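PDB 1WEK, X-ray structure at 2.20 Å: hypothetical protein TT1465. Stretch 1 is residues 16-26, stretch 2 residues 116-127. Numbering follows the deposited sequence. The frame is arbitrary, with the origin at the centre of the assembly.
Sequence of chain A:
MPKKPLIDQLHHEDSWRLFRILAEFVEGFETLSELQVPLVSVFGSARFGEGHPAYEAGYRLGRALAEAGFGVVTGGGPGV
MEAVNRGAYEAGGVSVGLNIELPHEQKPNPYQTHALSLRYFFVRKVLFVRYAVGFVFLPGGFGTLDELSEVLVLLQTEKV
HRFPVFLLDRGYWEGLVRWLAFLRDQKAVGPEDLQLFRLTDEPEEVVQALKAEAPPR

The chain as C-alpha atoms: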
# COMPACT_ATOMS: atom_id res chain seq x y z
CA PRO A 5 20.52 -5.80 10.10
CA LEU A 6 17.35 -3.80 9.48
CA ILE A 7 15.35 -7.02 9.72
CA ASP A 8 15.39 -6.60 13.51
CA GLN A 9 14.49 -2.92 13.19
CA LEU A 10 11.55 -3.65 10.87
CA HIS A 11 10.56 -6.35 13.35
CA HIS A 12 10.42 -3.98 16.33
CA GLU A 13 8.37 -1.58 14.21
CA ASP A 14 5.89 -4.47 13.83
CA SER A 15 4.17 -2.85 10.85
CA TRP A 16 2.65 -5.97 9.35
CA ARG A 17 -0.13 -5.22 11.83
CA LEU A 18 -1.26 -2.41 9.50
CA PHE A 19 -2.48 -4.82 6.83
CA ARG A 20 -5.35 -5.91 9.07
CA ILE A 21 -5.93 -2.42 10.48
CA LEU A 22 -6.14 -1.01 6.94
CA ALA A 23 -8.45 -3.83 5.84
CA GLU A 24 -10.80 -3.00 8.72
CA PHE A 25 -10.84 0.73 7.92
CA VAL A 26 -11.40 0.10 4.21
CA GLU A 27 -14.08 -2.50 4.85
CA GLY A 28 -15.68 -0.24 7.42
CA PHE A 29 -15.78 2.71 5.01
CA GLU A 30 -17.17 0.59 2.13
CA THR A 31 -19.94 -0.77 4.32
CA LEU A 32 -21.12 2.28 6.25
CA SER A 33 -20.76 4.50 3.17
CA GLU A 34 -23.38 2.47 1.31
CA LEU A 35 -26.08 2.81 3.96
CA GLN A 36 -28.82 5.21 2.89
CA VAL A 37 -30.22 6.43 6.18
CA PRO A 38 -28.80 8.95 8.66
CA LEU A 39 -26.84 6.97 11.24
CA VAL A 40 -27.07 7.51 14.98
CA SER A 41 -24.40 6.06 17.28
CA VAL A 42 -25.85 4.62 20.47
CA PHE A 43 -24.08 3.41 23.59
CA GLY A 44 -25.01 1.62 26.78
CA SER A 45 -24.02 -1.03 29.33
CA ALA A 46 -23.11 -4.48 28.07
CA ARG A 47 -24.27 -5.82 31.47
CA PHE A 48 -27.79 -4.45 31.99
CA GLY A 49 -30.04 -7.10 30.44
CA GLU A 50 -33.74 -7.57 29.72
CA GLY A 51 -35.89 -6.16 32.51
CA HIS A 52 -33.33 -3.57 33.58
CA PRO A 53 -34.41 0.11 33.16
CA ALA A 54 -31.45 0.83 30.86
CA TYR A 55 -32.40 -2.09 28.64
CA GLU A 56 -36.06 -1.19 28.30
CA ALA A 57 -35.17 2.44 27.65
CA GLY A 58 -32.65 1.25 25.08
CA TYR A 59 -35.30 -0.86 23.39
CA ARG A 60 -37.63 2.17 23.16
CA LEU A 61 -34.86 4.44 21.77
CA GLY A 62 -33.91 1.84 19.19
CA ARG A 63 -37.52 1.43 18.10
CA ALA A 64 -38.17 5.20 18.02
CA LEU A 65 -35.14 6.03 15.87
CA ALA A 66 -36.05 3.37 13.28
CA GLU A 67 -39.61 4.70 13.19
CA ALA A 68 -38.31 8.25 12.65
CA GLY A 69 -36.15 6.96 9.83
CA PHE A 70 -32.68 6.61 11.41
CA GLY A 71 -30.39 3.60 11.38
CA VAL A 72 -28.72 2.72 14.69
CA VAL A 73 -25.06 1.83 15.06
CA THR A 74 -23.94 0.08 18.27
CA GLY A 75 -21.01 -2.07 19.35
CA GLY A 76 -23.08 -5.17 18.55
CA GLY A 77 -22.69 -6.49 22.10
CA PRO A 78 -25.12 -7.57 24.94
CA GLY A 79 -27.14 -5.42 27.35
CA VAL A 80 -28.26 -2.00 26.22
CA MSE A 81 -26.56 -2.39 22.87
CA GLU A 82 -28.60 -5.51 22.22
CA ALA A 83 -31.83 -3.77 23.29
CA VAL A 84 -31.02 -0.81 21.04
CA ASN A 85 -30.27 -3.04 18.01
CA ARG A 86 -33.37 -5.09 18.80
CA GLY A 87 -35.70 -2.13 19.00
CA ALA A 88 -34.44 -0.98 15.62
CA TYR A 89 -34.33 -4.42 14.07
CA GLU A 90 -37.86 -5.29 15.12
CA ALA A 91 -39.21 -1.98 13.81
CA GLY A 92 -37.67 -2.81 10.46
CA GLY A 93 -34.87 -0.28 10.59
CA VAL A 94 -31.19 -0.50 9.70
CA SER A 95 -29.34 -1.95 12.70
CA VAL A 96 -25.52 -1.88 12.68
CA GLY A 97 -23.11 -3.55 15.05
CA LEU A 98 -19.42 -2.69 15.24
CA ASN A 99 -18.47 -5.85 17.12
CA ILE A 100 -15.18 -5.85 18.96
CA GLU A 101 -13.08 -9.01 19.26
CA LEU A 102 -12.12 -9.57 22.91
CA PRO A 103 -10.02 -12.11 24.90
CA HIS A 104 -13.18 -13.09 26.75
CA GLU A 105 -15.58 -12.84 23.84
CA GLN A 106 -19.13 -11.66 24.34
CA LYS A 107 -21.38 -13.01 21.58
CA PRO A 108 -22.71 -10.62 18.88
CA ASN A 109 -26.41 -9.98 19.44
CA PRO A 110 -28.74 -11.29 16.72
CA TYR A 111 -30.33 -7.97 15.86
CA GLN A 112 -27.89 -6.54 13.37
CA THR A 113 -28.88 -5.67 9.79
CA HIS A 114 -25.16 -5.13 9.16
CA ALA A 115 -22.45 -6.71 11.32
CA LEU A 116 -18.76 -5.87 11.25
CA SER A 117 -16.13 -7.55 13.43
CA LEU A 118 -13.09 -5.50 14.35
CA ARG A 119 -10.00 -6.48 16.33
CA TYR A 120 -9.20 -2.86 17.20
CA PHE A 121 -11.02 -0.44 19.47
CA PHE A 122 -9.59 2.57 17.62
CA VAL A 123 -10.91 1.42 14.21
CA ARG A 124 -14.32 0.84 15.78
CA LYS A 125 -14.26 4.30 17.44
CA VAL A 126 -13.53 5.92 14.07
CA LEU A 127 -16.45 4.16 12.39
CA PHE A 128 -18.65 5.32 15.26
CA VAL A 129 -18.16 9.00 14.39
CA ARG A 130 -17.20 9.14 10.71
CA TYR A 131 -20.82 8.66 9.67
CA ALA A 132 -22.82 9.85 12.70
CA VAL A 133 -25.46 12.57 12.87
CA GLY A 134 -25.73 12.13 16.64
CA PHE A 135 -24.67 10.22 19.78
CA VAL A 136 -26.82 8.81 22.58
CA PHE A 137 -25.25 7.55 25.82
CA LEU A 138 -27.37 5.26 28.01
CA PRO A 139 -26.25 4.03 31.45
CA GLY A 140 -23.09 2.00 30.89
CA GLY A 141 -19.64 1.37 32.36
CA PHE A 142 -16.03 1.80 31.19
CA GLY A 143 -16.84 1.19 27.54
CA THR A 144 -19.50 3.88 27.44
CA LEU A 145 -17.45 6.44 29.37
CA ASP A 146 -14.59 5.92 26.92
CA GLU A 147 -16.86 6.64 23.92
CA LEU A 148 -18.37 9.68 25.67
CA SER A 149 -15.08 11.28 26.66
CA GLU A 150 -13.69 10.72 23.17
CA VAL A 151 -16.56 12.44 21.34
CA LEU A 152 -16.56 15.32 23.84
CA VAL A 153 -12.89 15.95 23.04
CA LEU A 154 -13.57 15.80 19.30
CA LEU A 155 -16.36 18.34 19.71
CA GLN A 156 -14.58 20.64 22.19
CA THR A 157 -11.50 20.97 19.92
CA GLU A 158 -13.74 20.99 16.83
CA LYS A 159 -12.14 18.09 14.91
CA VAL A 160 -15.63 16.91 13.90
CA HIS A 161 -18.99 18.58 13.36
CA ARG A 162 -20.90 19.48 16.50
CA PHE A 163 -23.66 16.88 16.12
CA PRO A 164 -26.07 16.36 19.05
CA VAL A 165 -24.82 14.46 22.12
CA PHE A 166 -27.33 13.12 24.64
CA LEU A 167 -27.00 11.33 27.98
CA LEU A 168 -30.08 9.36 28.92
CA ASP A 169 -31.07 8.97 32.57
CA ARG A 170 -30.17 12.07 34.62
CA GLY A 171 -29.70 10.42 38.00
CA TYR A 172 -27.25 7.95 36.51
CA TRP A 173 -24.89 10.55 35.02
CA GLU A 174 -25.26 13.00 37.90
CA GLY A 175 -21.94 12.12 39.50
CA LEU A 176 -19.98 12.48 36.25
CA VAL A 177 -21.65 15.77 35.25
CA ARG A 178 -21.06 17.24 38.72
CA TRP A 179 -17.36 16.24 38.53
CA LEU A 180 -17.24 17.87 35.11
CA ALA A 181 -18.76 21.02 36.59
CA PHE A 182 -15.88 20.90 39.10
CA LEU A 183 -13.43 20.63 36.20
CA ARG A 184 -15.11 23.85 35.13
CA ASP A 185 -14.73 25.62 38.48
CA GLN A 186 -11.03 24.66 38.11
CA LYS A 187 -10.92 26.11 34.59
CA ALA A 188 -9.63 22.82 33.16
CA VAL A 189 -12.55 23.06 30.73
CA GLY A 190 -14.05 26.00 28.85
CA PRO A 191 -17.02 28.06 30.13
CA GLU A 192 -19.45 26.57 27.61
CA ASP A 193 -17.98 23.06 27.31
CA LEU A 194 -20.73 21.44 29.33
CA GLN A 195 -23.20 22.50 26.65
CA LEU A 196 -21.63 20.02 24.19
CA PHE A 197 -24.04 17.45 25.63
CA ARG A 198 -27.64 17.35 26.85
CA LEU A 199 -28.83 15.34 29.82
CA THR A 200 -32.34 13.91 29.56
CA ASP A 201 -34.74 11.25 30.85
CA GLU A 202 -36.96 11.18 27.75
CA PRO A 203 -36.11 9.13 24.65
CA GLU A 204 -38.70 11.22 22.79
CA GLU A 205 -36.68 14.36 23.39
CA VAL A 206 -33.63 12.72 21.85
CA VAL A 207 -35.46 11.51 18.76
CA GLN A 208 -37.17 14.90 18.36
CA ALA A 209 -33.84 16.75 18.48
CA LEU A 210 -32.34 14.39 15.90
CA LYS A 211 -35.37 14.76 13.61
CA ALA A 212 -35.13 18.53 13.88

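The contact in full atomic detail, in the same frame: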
# COMPACT_ATOMS: atom_id res chain seq x y z
N TRP A 16 3.50 -5.04 10.05
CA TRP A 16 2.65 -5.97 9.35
C TRP A 16 1.26 -5.94 10.00
O TRP A 16 0.28 -6.46 9.45
CB TRP A 16 3.23 -7.38 9.41
CG TRP A 16 3.29 -7.97 10.78
CD1 TRP A 16 4.34 -7.89 11.66
CD2 TRP A 16 2.26 -8.71 11.44
NE1 TRP A 16 4.02 -8.55 12.83
CE2 TRP A 16 2.75 -9.05 12.72
CE3 TRP A 16 0.97 -9.11 11.08
CZ2 TRP A 16 1.99 -9.79 13.64
CZ3 TRP A 16 0.20 -9.84 12.00
CH2 TRP A 16 0.72 -10.17 13.27
N ARG A 17 1.16 -5.32 11.17
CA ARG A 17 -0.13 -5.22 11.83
C ARG A 17 -1.07 -4.31 11.04
O ARG A 17 -2.29 -4.46 11.12
CB ARG A 17 0.05 -4.67 13.23
CG ARG A 17 0.74 -5.62 14.17
CD ARG A 17 -0.15 -6.79 14.46
NE ARG A 17 0.44 -7.71 15.42
CZ ARG A 17 -0.15 -8.82 15.85
NH1 ARG A 17 -1.36 -9.15 15.39
NH2 ARG A 17 0.48 -9.61 16.70
N LEU A 18 -0.50 -3.38 10.28
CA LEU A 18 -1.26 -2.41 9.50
C LEU A 18 -2.11 -3.00 8.37
O LEU A 18 -3.07 -2.38 7.92
CB LEU A 18 -0.32 -1.35 8.94
CG LEU A 18 0.33 -0.44 9.99
CD1 LEU A 18 1.45 0.37 9.39
CD2 LEU A 18 -0.73 0.48 10.56
N PHE A 19 -1.74 -4.18 7.90
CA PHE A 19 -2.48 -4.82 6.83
C PHE A 19 -3.91 -5.03 7.33
O PHE A 19 -4.87 -4.62 6.69
CB PHE A 19 -1.85 -6.16 6.45
CG PHE A 19 -0.58 -6.04 5.67
CD1 PHE A 19 -0.55 -5.35 4.46
CD2 PHE A 19 0.59 -6.65 6.12
CE1 PHE A 19 0.62 -5.27 3.70
CE2 PHE A 19 1.77 -6.57 5.37
CZ PHE A 19 1.79 -5.88 4.16
N ARG A 20 -4.03 -5.65 8.50
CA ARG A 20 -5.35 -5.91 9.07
C ARG A 20 -6.07 -4.61 9.43
O ARG A 20 -7.25 -4.43 9.11
CB ARG A 20 -5.21 -6.79 10.31
CG ARG A 20 -6.53 -7.24 10.91
CD ARG A 20 -6.30 -7.74 12.32
NE ARG A 20 -6.10 -9.19 12.40
CZ ARG A 20 -7.09 -10.07 12.49
NH1 ARG A 20 -8.35 -9.65 12.52
NH2 ARG A 20 -6.82 -11.36 12.57
N ILE A 21 -5.36 -3.70 10.10
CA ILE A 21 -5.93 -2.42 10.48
C ILE A 21 -6.49 -1.68 9.27
O ILE A 21 -7.59 -1.15 9.32
CB ILE A 21 -4.87 -1.54 11.15
CG1 ILE A 21 -4.42 -2.20 12.46
CG2 ILE A 21 -5.43 -0.13 11.39
CD1 ILE A 21 -3.16 -1.61 13.03
N LEU A 22 -5.72 -1.66 8.17
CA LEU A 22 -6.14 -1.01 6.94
C LEU A 22 -7.37 -1.70 6.34
O LEU A 22 -8.29 -1.04 5.85
CB LEU A 22 -5.01 -1.02 5.91
CG LEU A 22 -3.96 0.08 6.11
CD1 LEU A 22 -2.85 -0.05 5.08
CD2 LEU A 22 -4.65 1.43 6.00
N ALA A 23 -7.35 -3.03 6.36
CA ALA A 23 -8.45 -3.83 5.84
C ALA A 23 -9.74 -3.50 6.59
O ALA A 23 -10.80 -3.40 5.99
CB ALA A 23 -8.12 -5.32 5.99
N GLU A 24 -9.63 -3.32 7.90
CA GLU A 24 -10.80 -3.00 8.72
C GLU A 24 -11.33 -1.60 8.44
O GLU A 24 -12.54 -1.41 8.39
CB GLU A 24 -10.47 -3.19 10.21
CG GLU A 24 -10.23 -4.65 10.60
CD GLU A 24 -9.92 -4.83 12.08
OE1 GLU A 24 -9.79 -6.00 12.53
OE2 GLU A 24 -9.81 -3.82 12.81
N PHE A 25 -10.44 -0.64 8.24
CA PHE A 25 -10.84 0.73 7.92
C PHE A 25 -11.53 0.73 6.56
O PHE A 25 -12.64 1.25 6.40
CB PHE A 25 -9.61 1.65 7.84
CG PHE A 25 -9.24 2.30 9.13
CD1 PHE A 25 -7.91 2.34 9.55
CD2 PHE A 25 -10.22 2.89 9.94
CE1 PHE A 25 -7.56 2.96 10.76
CE2 PHE A 25 -9.88 3.51 11.15
CZ PHE A 25 -8.55 3.55 11.56
N VAL A 26 -10.86 0.15 5.56
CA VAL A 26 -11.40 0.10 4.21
C VAL A 26 -12.74 -0.61 4.15
O VAL A 26 -13.67 -0.15 3.49
CB VAL A 26 -10.40 -0.58 3.24
CG1 VAL A 26 -11.02 -0.70 1.86
CG2 VAL A 26 -9.13 0.26 3.14
N LEU A 116 -20.18 -5.95 11.57
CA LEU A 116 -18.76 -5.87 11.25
C LEU A 116 -17.99 -6.32 12.49
O LEU A 116 -18.37 -6.00 13.62
CB LEU A 116 -18.40 -4.43 10.89
CG LEU A 116 -18.87 -3.92 9.52
CD1 LEU A 116 -18.73 -2.41 9.43
CD2 LEU A 116 -18.05 -4.61 8.42
N SER A 117 -16.93 -7.11 12.30
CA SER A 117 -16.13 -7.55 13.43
C SER A 117 -14.75 -6.94 13.27
O SER A 117 -14.09 -7.11 12.25
CB SER A 117 -16.06 -9.08 13.53
OG SER A 117 -15.91 -9.69 12.27
N LEU A 118 -14.35 -6.22 14.31
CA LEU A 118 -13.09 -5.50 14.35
C LEU A 118 -12.22 -5.97 15.51
O LEU A 118 -12.72 -6.22 16.60
CB LEU A 118 -13.40 -4.00 14.53
CG LEU A 118 -14.39 -3.42 13.51
CD1 LEU A 118 -15.03 -2.14 14.06
CD2 LEU A 118 -13.66 -3.16 12.20
N ARG A 119 -10.92 -6.07 15.28
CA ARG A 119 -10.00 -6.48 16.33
C ARG A 119 -9.56 -5.27 17.16
O ARG A 119 -9.19 -5.40 18.32
CB ARG A 119 -8.75 -7.14 15.72
CG ARG A 119 -8.90 -8.61 15.29
CD ARG A 119 -8.94 -9.55 16.51
NE ARG A 119 -8.20 -10.80 16.32
CZ ARG A 119 -8.60 -11.83 15.56
NH1 ARG A 119 -9.76 -11.77 14.91
NH2 ARG A 119 -7.85 -12.91 15.45
N TYR A 120 -9.65 -4.08 16.56
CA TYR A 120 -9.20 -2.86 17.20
C TYR A 120 -10.20 -1.81 17.65
O TYR A 120 -11.01 -1.33 16.86
CB TYR A 120 -8.18 -2.20 16.28
CG TYR A 120 -7.00 -3.08 16.02
CD1 TYR A 120 -6.85 -3.75 14.80
CD2 TYR A 120 -6.02 -3.26 17.00
CE1 TYR A 120 -5.74 -4.57 14.56
CE2 TYR A 120 -4.92 -4.09 16.77
CZ TYR A 120 -4.78 -4.73 15.56
OH TYR A 120 -3.64 -5.46 15.32
N PHE A 121 -10.12 -1.45 18.93
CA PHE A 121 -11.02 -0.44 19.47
C PHE A 121 -10.93 0.86 18.67
O PHE A 121 -11.96 1.45 18.32
CB PHE A 121 -10.69 -0.14 20.94
CG PHE A 121 -11.37 -1.06 21.93
CD1 PHE A 121 -10.65 -2.04 22.60
CD2 PHE A 121 -12.73 -0.95 22.17
CE1 PHE A 121 -11.28 -2.89 23.50
CE2 PHE A 121 -13.37 -1.81 23.08
CZ PHE A 121 -12.64 -2.78 23.74
N PHE A 122 -9.72 1.32 18.36
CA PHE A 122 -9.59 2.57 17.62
C PHE A 122 -10.30 2.55 16.25
O PHE A 122 -10.95 3.53 15.89
CB PHE A 122 -8.11 3.00 17.50
CG PHE A 122 -7.25 2.12 16.63
CD1 PHE A 122 -7.22 2.29 15.25
CD2 PHE A 122 -6.40 1.17 17.19
CE1 PHE A 122 -6.36 1.53 14.44
CE2 PHE A 122 -5.54 0.41 16.41
CZ PHE A 122 -5.52 0.59 15.03
N VAL A 123 -10.20 1.46 15.50
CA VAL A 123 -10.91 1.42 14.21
C VAL A 123 -12.42 1.56 14.47
O VAL A 123 -13.10 2.35 13.83
CB VAL A 123 -10.67 0.10 13.46
CG1 VAL A 123 -11.52 0.07 12.18
CG2 VAL A 123 -9.19 -0.05 13.11
N ARG A 124 -12.91 0.80 15.42
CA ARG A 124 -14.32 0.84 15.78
C ARG A 124 -14.78 2.25 16.20
O ARG A 124 -15.86 2.70 15.80
CB ARG A 124 -14.56 -0.17 16.91
CG ARG A 124 -15.88 -0.05 17.60
CD ARG A 124 -16.16 -1.30 18.39
NE ARG A 124 -16.41 -1.02 19.79
CZ ARG A 124 -17.18 -1.77 20.57
NH1 ARG A 124 -17.79 -2.83 20.07
NH2 ARG A 124 -17.31 -1.47 21.85
N LYS A 125 -13.95 2.94 16.98
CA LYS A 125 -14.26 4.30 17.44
C LYS A 125 -14.35 5.27 16.27
O LYS A 125 -15.13 6.22 16.32
CB LYS A 125 -13.18 4.83 18.39
CG LYS A 125 -12.96 4.03 19.67
CD LYS A 125 -13.72 4.63 20.84
CE LYS A 125 -13.03 4.30 22.15
NZ LYS A 125 -11.62 4.78 22.14
N VAL A 126 -13.53 5.06 15.24
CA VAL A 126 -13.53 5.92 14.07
C VAL A 126 -14.83 5.71 13.30
O VAL A 126 -15.48 6.68 12.90
CB VAL A 126 -12.32 5.61 13.13
CG1 VAL A 126 -12.56 6.24 11.76
CG2 VAL A 126 -11.02 6.17 13.72
N LEU A 127 -15.22 4.45 13.11
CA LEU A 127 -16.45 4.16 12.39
C LEU A 127 -17.67 4.68 13.13
O LEU A 127 -18.70 4.95 12.53
CB LEU A 127 -16.58 2.64 12.16
CG LEU A 127 -15.45 2.09 11.30
CD1 LEU A 127 -15.55 0.57 11.20
CD2 LEU A 127 -15.52 2.74 9.91
O HOH W 1 -3.68 -6.16 12.90

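Two arginines lie against each other here: Arg20 NH2 and Arg119 NH2 are 3.4 Å apart, like charges with no hydrogen bond between them, each guanidinium lying over a face of the other. The carboxylate of Glu24 lies near the guanidinium of Arg20 and reaches the backbone of Arg119. It forms a long salt bridge within its own helix, Arg20 NH1 to Glu24 OE1 at 3.9 Å, and the same oxygen accepts the one direct hydrogen bond across the contact, from Arg119 N to Glu24 OE1 (3.0 Å, 163°). A buried acid thus meets a backbone NH just after the strand ends, one residue before Tyr120, the N-cap of the second helix.

Tyr120 is read from several sides. Ile21 CD1 lies over one face of its ring, Glu24 OE2 approaches the edge, 3.6 Å from Tyr120 CD1, and a water joins its hydroxyl to the backbone of Arg17, 2.5 Å from Tyr120 OH and 2.8 Å from Arg17 O, to which it donates.

Alongside the polar contacts runs apolar packing, from Ile21 and Phe25 onto the second stretch's helix. The helices run nearly parallel, at 18°, their axes 10.0 Å apart at closest approach. Val123 CG2 sits over the Phe25 ring, 4.1 Å from its centroid, while Val126 CB meets the ring edge, 3.8 Å from Phe25 CE2. Ile21 CG2 packs against the edge of Phe122, 3.6 Å from Phe122 CE1.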